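Local structure of Pvc2 (Photorhabdus asymbiotica subsp. asymbiotica, 6J0B) at residues 46-51 with 80-85; 158-163 with 170-175. The protein probably forms part of the contractile sheath that surrounds the inner tube of an extracellular contractile injection system, captured here in the extended state. One frame throughout, in Å; residues are numbered along the deposited sequence.

Interaction 1 (46-51 with 80-85)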
loop_
_atom_site.group_PDB
_atom_site.type_symbol
_atom_site.label_atom_id
_atom_site.label_comp_id
_atom_site.label_asym_id
_atom_site.label_seq_id
_atom_site.Cartn_x
_atom_site.Cartn_y
_atom_site.Cartn_z
ATOM N N ALA A 46 46.424 -58.135 -9.867
ATOM C CA ALA A 46 45.735 -57.125 -9.084
ATOM C C ALA A 46 44.236 -57.299 -9.246
ATOM O O ALA A 46 43.745 -57.492 -10.362
ATOM C CB ALA A 46 46.144 -55.725 -9.531
ATOM N N ILE A 47 43.513 -57.226 -8.139
ATOM C CA ILE A 47 42.064 -57.351 -8.140
ATOM C C ILE A 47 41.504 -55.959 -7.897
ATOM O O ILE A 47 41.641 -55.410 -6.796
ATOM C CB ILE A 47 41.573 -58.354 -7.086
ATOM C CG1 ILE A 47 41.985 -59.779 -7.467
ATOM C CG2 ILE A 47 40.065 -58.295 -6.951
ATOM C CD1 ILE A 47 43.257 -60.273 -6.811
ATOM N N ARG A 48 40.905 -55.367 -8.925
ATOM C CA ARG A 48 40.331 -54.039 -8.770
ATOM C C ARG A 48 39.039 -54.131 -7.976
ATOM O O ARG A 48 38.124 -54.874 -8.344
ATOM C CB ARG A 48 40.069 -53.379 -10.118
ATOM C CG ARG A 48 39.412 -52.019 -9.952
ATOM C CD ARG A 48 38.874 -51.454 -11.242
ATOM N NE ARG A 48 39.900 -50.754 -12.001
ATOM C CZ ARG A 48 39.641 -49.888 -12.973
ATOM N NH1 ARG A 48 40.634 -49.295 -13.620
ATOM N NH2 ARG A 48 38.385 -49.610 -13.293
ATOM N N ILE A 49 38.968 -53.376 -6.891
ATOM C CA ILE A 49 37.814 -53.346 -6.009
ATOM C C ILE A 49 37.160 -51.984 -6.183
ATOM O O ILE A 49 37.692 -50.968 -5.723
ATOM C CB ILE A 49 38.221 -53.604 -4.555
ATOM C CG1 ILE A 49 38.780 -55.018 -4.411
ATOM C CG2 ILE A 49 37.061 -53.420 -3.646
ATOM C CD1 ILE A 49 37.805 -56.103 -4.786
ATOM N N ASN A 50 36.014 -51.955 -6.864
ATOM C CA ASN A 50 35.397 -50.681 -7.215
ATOM C C ASN A 50 34.701 -50.034 -6.028
ATOM O O ASN A 50 34.589 -48.804 -5.975
ATOM C CB ASN A 50 34.403 -50.876 -8.356
ATOM C CG ASN A 50 35.079 -51.114 -9.684
ATOM O OD1 ASN A 50 35.943 -50.343 -10.098
ATOM N ND2 ASN A 50 34.693 -52.187 -10.361
ATOM N N SER A 51 34.231 -50.830 -5.074
ATOM C CA SER A 51 33.427 -50.308 -3.980
ATOM C C SER A 51 33.515 -51.267 -2.806
ATOM O O SER A 51 34.078 -52.356 -2.911
ATOM C CB SER A 51 31.975 -50.116 -4.409
ATOM O OG SER A 51 31.431 -51.323 -4.908
ATOM N N GLY A 80 37.304 -43.274 0.095
ATOM C CA GLY A 80 38.207 -43.746 -0.928
ATOM C C GLY A 80 37.477 -44.274 -2.149
ATOM O O GLY A 80 36.375 -44.812 -2.067
ATOM N N GLY A 81 38.115 -44.112 -3.303
ATOM C CA GLY A 81 37.590 -44.625 -4.550
ATOM C C GLY A 81 37.977 -46.072 -4.759
ATOM O O GLY A 81 38.178 -46.834 -3.812
ATOM N N TYR A 82 38.093 -46.455 -6.026
ATOM C CA TYR A 82 38.455 -47.827 -6.343
ATOM C C TYR A 82 39.937 -48.063 -6.091
ATOM O O TYR A 82 40.768 -47.178 -6.301
ATOM C CB TYR A 82 38.092 -48.164 -7.790
ATOM C CG TYR A 82 38.871 -47.434 -8.858
ATOM C CD1 TYR A 82 39.952 -48.038 -9.491
ATOM C CD2 TYR A 82 38.504 -46.159 -9.262
ATOM C CE1 TYR A 82 40.658 -47.381 -10.475
ATOM C CE2 TYR A 82 39.206 -45.494 -10.246
ATOM C CZ TYR A 82 40.280 -46.112 -10.849
ATOM O OH TYR A 82 40.980 -45.454 -11.831
ATOM N N CYS A 83 40.264 -49.268 -5.635
ATOM C CA CYS A 83 41.628 -49.614 -5.274
ATOM C C CYS A 83 41.960 -50.994 -5.815
ATOM O O CYS A 83 41.081 -51.743 -6.244
ATOM C CB CYS A 83 41.829 -49.590 -3.757
ATOM S SG CYS A 83 40.885 -50.838 -2.868
ATOM N N TYR A 84 43.245 -51.325 -5.790
ATOM C CA TYR A 84 43.730 -52.631 -6.202
ATOM C C TYR A 84 44.235 -53.398 -4.990
ATOM O O TYR A 84 44.642 -52.809 -3.987
ATOM C CB TYR A 84 44.848 -52.507 -7.239
ATOM C CG TYR A 84 44.403 -51.936 -8.562
ATOM C CD1 TYR A 84 44.405 -50.567 -8.785
ATOM C CD2 TYR A 84 43.985 -52.766 -9.590
ATOM C CE1 TYR A 84 43.999 -50.042 -9.994
ATOM C CE2 TYR A 84 43.578 -52.252 -10.800
ATOM C CZ TYR A 84 43.588 -50.891 -10.996
ATOM O OH TYR A 84 43.182 -50.372 -12.201
ATOM N N LEU A 85 44.203 -54.722 -5.090
ATOM C CA LEU A 85 44.670 -55.613 -4.033
ATOM C C LEU A 85 45.747 -56.514 -4.619
ATOM O O LEU A 85 45.438 -57.460 -5.348
ATOM C CB LEU A 85 43.522 -56.444 -3.464
ATOM C CG LEU A 85 42.762 -55.957 -2.232
ATOM C CD1 LEU A 85 41.976 -54.699 -2.515
ATOM C CD2 LEU A 85 41.841 -57.054 -1.738
#
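I49 and C83 form the firm part of this antiparallel pairing, in which 47-49 runs along the edge of the main sheet beside 83-85. I49 N donates to C83 O at 2.7 Å in an almost straight bond, and C83 N returns a bond of 3.1 Å to I49 O. On the face carrying I47, I49, C83 and L85, I49 CG1 rests against L85 CD1 at 3.7 Å. Y55 of helix 52-58 touches both I49 and L85, while from helix 67-77 F76 touches I49 and Y75 touches C83, so I49, C83 and L85 are buried on this side, in largely apolar surroundings. Toward L85 the strands hold less firmly, since both backbone bonds between I47 and L85 are weak.

The other face is more open, with R48 exposed over buried Y84. R48 leaves the backbone with CG anti to N (chi1 177°) and lies alongside Y84, both side chains pointing the same way. Its NH1 donates to Y84 OH over 3.1 Å, within the guanidinium plane, and NE adds a weak bond to the same oxygen. Y82 CE1 sits over one guanidinium face, 3.7 Å from R48 NH1, with the two planes 42° apart; Y82 OH bonds to D100. The I49-C83 bonds thus join the edge strand, flanked by mostly apolar packing and by an R48-tyrosine cluster whose phenol oxygen, with solvent, probably eases the arginine's charge.

Interaction 2 (158-163 with 170-175)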
loop_
_atom_site.group_PDB
_atom_site.type_symbol
_atom_site.label_atom_id
_atom_site.label_comp_id
_atom_site.label_asym_id
_atom_site.label_seq_id
_atom_site.Cartn_x
_atom_site.Cartn_y
_atom_site.Cartn_z
ATOM N N TYR A 158 51.897 -42.181 12.592
ATOM C CA TYR A 158 52.302 -43.048 13.697
ATOM C C TYR A 158 51.187 -43.918 14.284
ATOM O O TYR A 158 51.294 -45.144 14.164
ATOM C CB TYR A 158 52.997 -42.236 14.804
ATOM C CG TYR A 158 53.022 -42.913 16.157
ATOM C CD1 TYR A 158 53.711 -44.107 16.361
ATOM C CD2 TYR A 158 52.370 -42.343 17.238
ATOM C CE1 TYR A 158 53.705 -44.723 17.582
ATOM C CE2 TYR A 158 52.382 -42.943 18.473
ATOM C CZ TYR A 158 53.055 -44.128 18.639
ATOM O OH TYR A 158 53.065 -44.728 19.870
ATOM N N PRO A 159 50.137 -43.392 14.931
ATOM C CA PRO A 159 49.370 -44.259 15.840
ATOM C C PRO A 159 48.403 -45.159 15.085
ATOM O O PRO A 159 47.615 -44.697 14.257
ATOM C CB PRO A 159 48.624 -43.267 16.742
ATOM C CG PRO A 159 48.915 -41.910 16.186
ATOM C CD PRO A 159 49.462 -42.088 14.816
ATOM N N TRP A 160 48.494 -46.458 15.357
ATOM C CA TRP A 160 47.560 -47.418 14.794
ATOM C C TRP A 160 46.177 -47.164 15.369
ATOM O O TRP A 160 45.973 -47.279 16.575
ATOM C CB TRP A 160 48.014 -48.840 15.101
ATOM C CG TRP A 160 49.071 -49.334 14.179
ATOM C CD1 TRP A 160 50.265 -48.741 13.915
ATOM C CD2 TRP A 160 49.035 -50.532 13.401
ATOM N NE1 TRP A 160 50.976 -49.489 13.014
ATOM C CE2 TRP A 160 50.241 -50.597 12.683
ATOM C CE3 TRP A 160 48.100 -51.557 13.242
ATOM C CZ2 TRP A 160 50.538 -51.644 11.819
ATOM C CZ3 TRP A 160 48.394 -52.594 12.383
ATOM C CH2 TRP A 160 49.603 -52.632 11.683
ATOM N N LEU A 161 45.234 -46.802 14.512
ATOM C CA LEU A 161 43.916 -46.420 14.985
ATOM C C LEU A 161 43.127 -47.633 15.457
ATOM O O LEU A 161 43.380 -48.767 15.046
ATOM C CB LEU A 161 43.164 -45.694 13.882
ATOM C CG LEU A 161 43.808 -44.340 13.636
ATOM C CD1 LEU A 161 44.090 -44.159 12.180
ATOM C CD2 LEU A 161 42.899 -43.258 14.144
ATOM N N LYS A 162 42.178 -47.386 16.351
ATOM C CA LYS A 162 41.309 -48.431 16.859
ATOM C C LYS A 162 39.861 -48.008 16.671
ATOM O O LYS A 162 39.546 -46.818 16.584
ATOM C CB LYS A 162 41.596 -48.744 18.336
ATOM C CG LYS A 162 41.025 -47.745 19.319
ATOM C CD LYS A 162 41.597 -47.934 20.706
ATOM C CE LYS A 162 41.046 -46.892 21.660
ATOM N NZ LYS A 162 41.783 -46.884 22.949
ATOM N N ALA A 163 38.983 -49.001 16.580
ATOM C CA ALA A 163 37.571 -48.765 16.339
ATOM C C ALA A 163 36.759 -49.749 17.162
ATOM O O ALA A 163 37.266 -50.777 17.616
ATOM C CB ALA A 163 37.224 -48.900 14.853
ATOM N N ILE A 170 43.696 -50.925 13.693
ATOM C CA ILE A 170 43.720 -50.649 12.262
ATOM C C ILE A 170 45.041 -49.975 11.911
ATOM O O ILE A 170 45.487 -49.085 12.649
ATOM C CB ILE A 170 42.509 -49.787 11.876
ATOM C CG1 ILE A 170 41.234 -50.569 12.169
ATOM C CG2 ILE A 170 42.560 -49.357 10.423
ATOM C CD1 ILE A 170 40.024 -49.725 12.298
ATOM N N PRO A 171 45.719 -50.389 10.843
ATOM C CA PRO A 171 46.900 -49.661 10.381
ATOM C C PRO A 171 46.522 -48.275 9.893
ATOM O O PRO A 171 45.538 -48.114 9.158
ATOM C CB PRO A 171 47.430 -50.533 9.236
ATOM C CG PRO A 171 46.273 -51.357 8.816
ATOM C CD PRO A 171 45.491 -51.613 10.059
ATOM N N PRO A 172 47.275 -47.246 10.290
ATOM C CA PRO A 172 46.860 -45.870 9.993
ATOM C C PRO A 172 47.059 -45.454 8.549
ATOM O O PRO A 172 46.490 -44.435 8.143
ATOM C CB PRO A 172 47.736 -45.037 10.929
ATOM C CG PRO A 172 48.940 -45.864 11.121
ATOM C CD PRO A 172 48.506 -47.288 11.094
ATOM N N SER A 173 47.838 -46.193 7.764
ATOM C CA SER A 173 48.033 -45.841 6.364
ATOM C C SER A 173 46.814 -46.128 5.512
ATOM O O SER A 173 46.644 -45.500 4.464
ATOM C CB SER A 173 49.220 -46.595 5.783
ATOM O OG SER A 173 49.071 -47.989 5.974
ATOM N N ALA A 174 45.972 -47.071 5.926
ATOM C CA ALA A 174 44.802 -47.401 5.128
ATOM C C ALA A 174 43.713 -46.355 5.272
ATOM O O ALA A 174 42.926 -46.151 4.343
ATOM C CB ALA A 174 44.271 -48.766 5.525
ATOM N N VAL A 175 43.642 -45.686 6.423
ATOM C CA VAL A 175 42.698 -44.588 6.553
ATOM C C VAL A 175 43.224 -43.331 5.879
ATOM O O VAL A 175 42.433 -42.445 5.546
ATOM C CB VAL A 175 42.351 -44.329 8.032
ATOM C CG1 VAL A 175 42.310 -45.632 8.802
ATOM C CG2 VAL A 175 43.309 -43.350 8.681
#
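L161, I170 and P172 have the most surface buried in this contact, and three kinds of interaction divide among them. I170 and L161 supply the polar one. The nitrogen of I170 donates to the carbonyl oxygen of L161 over 2.6 Å, approaching nearly in line with the C=O bond (C=O...N 167°). I170 CB lies 3.4 Å from that same L161 oxygen, and farther out its CD1 reaches A163 CB. Helix 67-77 adds V70 against the I170 side chain.

L161 provides the aliphatic part. Its CG stands anti to the carbonyl carbon (chi1 -69°), and beyond it CD1 touches V175 CG2 at 3.7 Å, also packing against CA and CB of P172. I225 of strand 222-228 meets both L161 and P172. Within the subtilisin-like domain of the phage tail sheath family, the contact thus packs the start of helix 172-186 on the residues leaving strand 154-157.

P172 works in two directions. Its CB lies 3.3 Å from P159 O, while its CD sits over the five-membered ring of W160, 3.7 Å from the ring centroid and 12° off the normal. P171 covers the same indole face next to it, with CA 3.8 Å from the centroid of the six-membered ring. Two consecutive prolines therefore tile one face of the tryptophan by CH-pi contacts. The indole NE1 is hydrogen-bonded to G131 O, which helps hold the ring's orientation.

Proline nitrogens carry no hydrogen, so neither P171 nor P172 can donate a backbone bond here. The approach to the helix is instead secured by proline C-H groups over an electron-rich indole, with the bond from I170 to L161 as its polar tie.

How the interactions relate
Interaction 1 is completed along the chain before interaction 2 begins; their centres lie 19 Å apart, with nearest atoms about 7 Å apart and not touching. Interaction 1 is part of the large mixed sheet, pairing its edge strand 47-49 with 83-87. Interaction 2 packs against that sheet through strands 126-130 and 222-228, while its own strand 161-163 pairs with 202-204 in a separate two-stranded sheet. Helix 67-77 links them, packing on I49 and C83 of interaction 1 and on W160, I170 and V175 of interaction 2. An edge pairing and a strand-to-helix connection are thereby tied into one sheet-and-helix body of the probable sheath subunit.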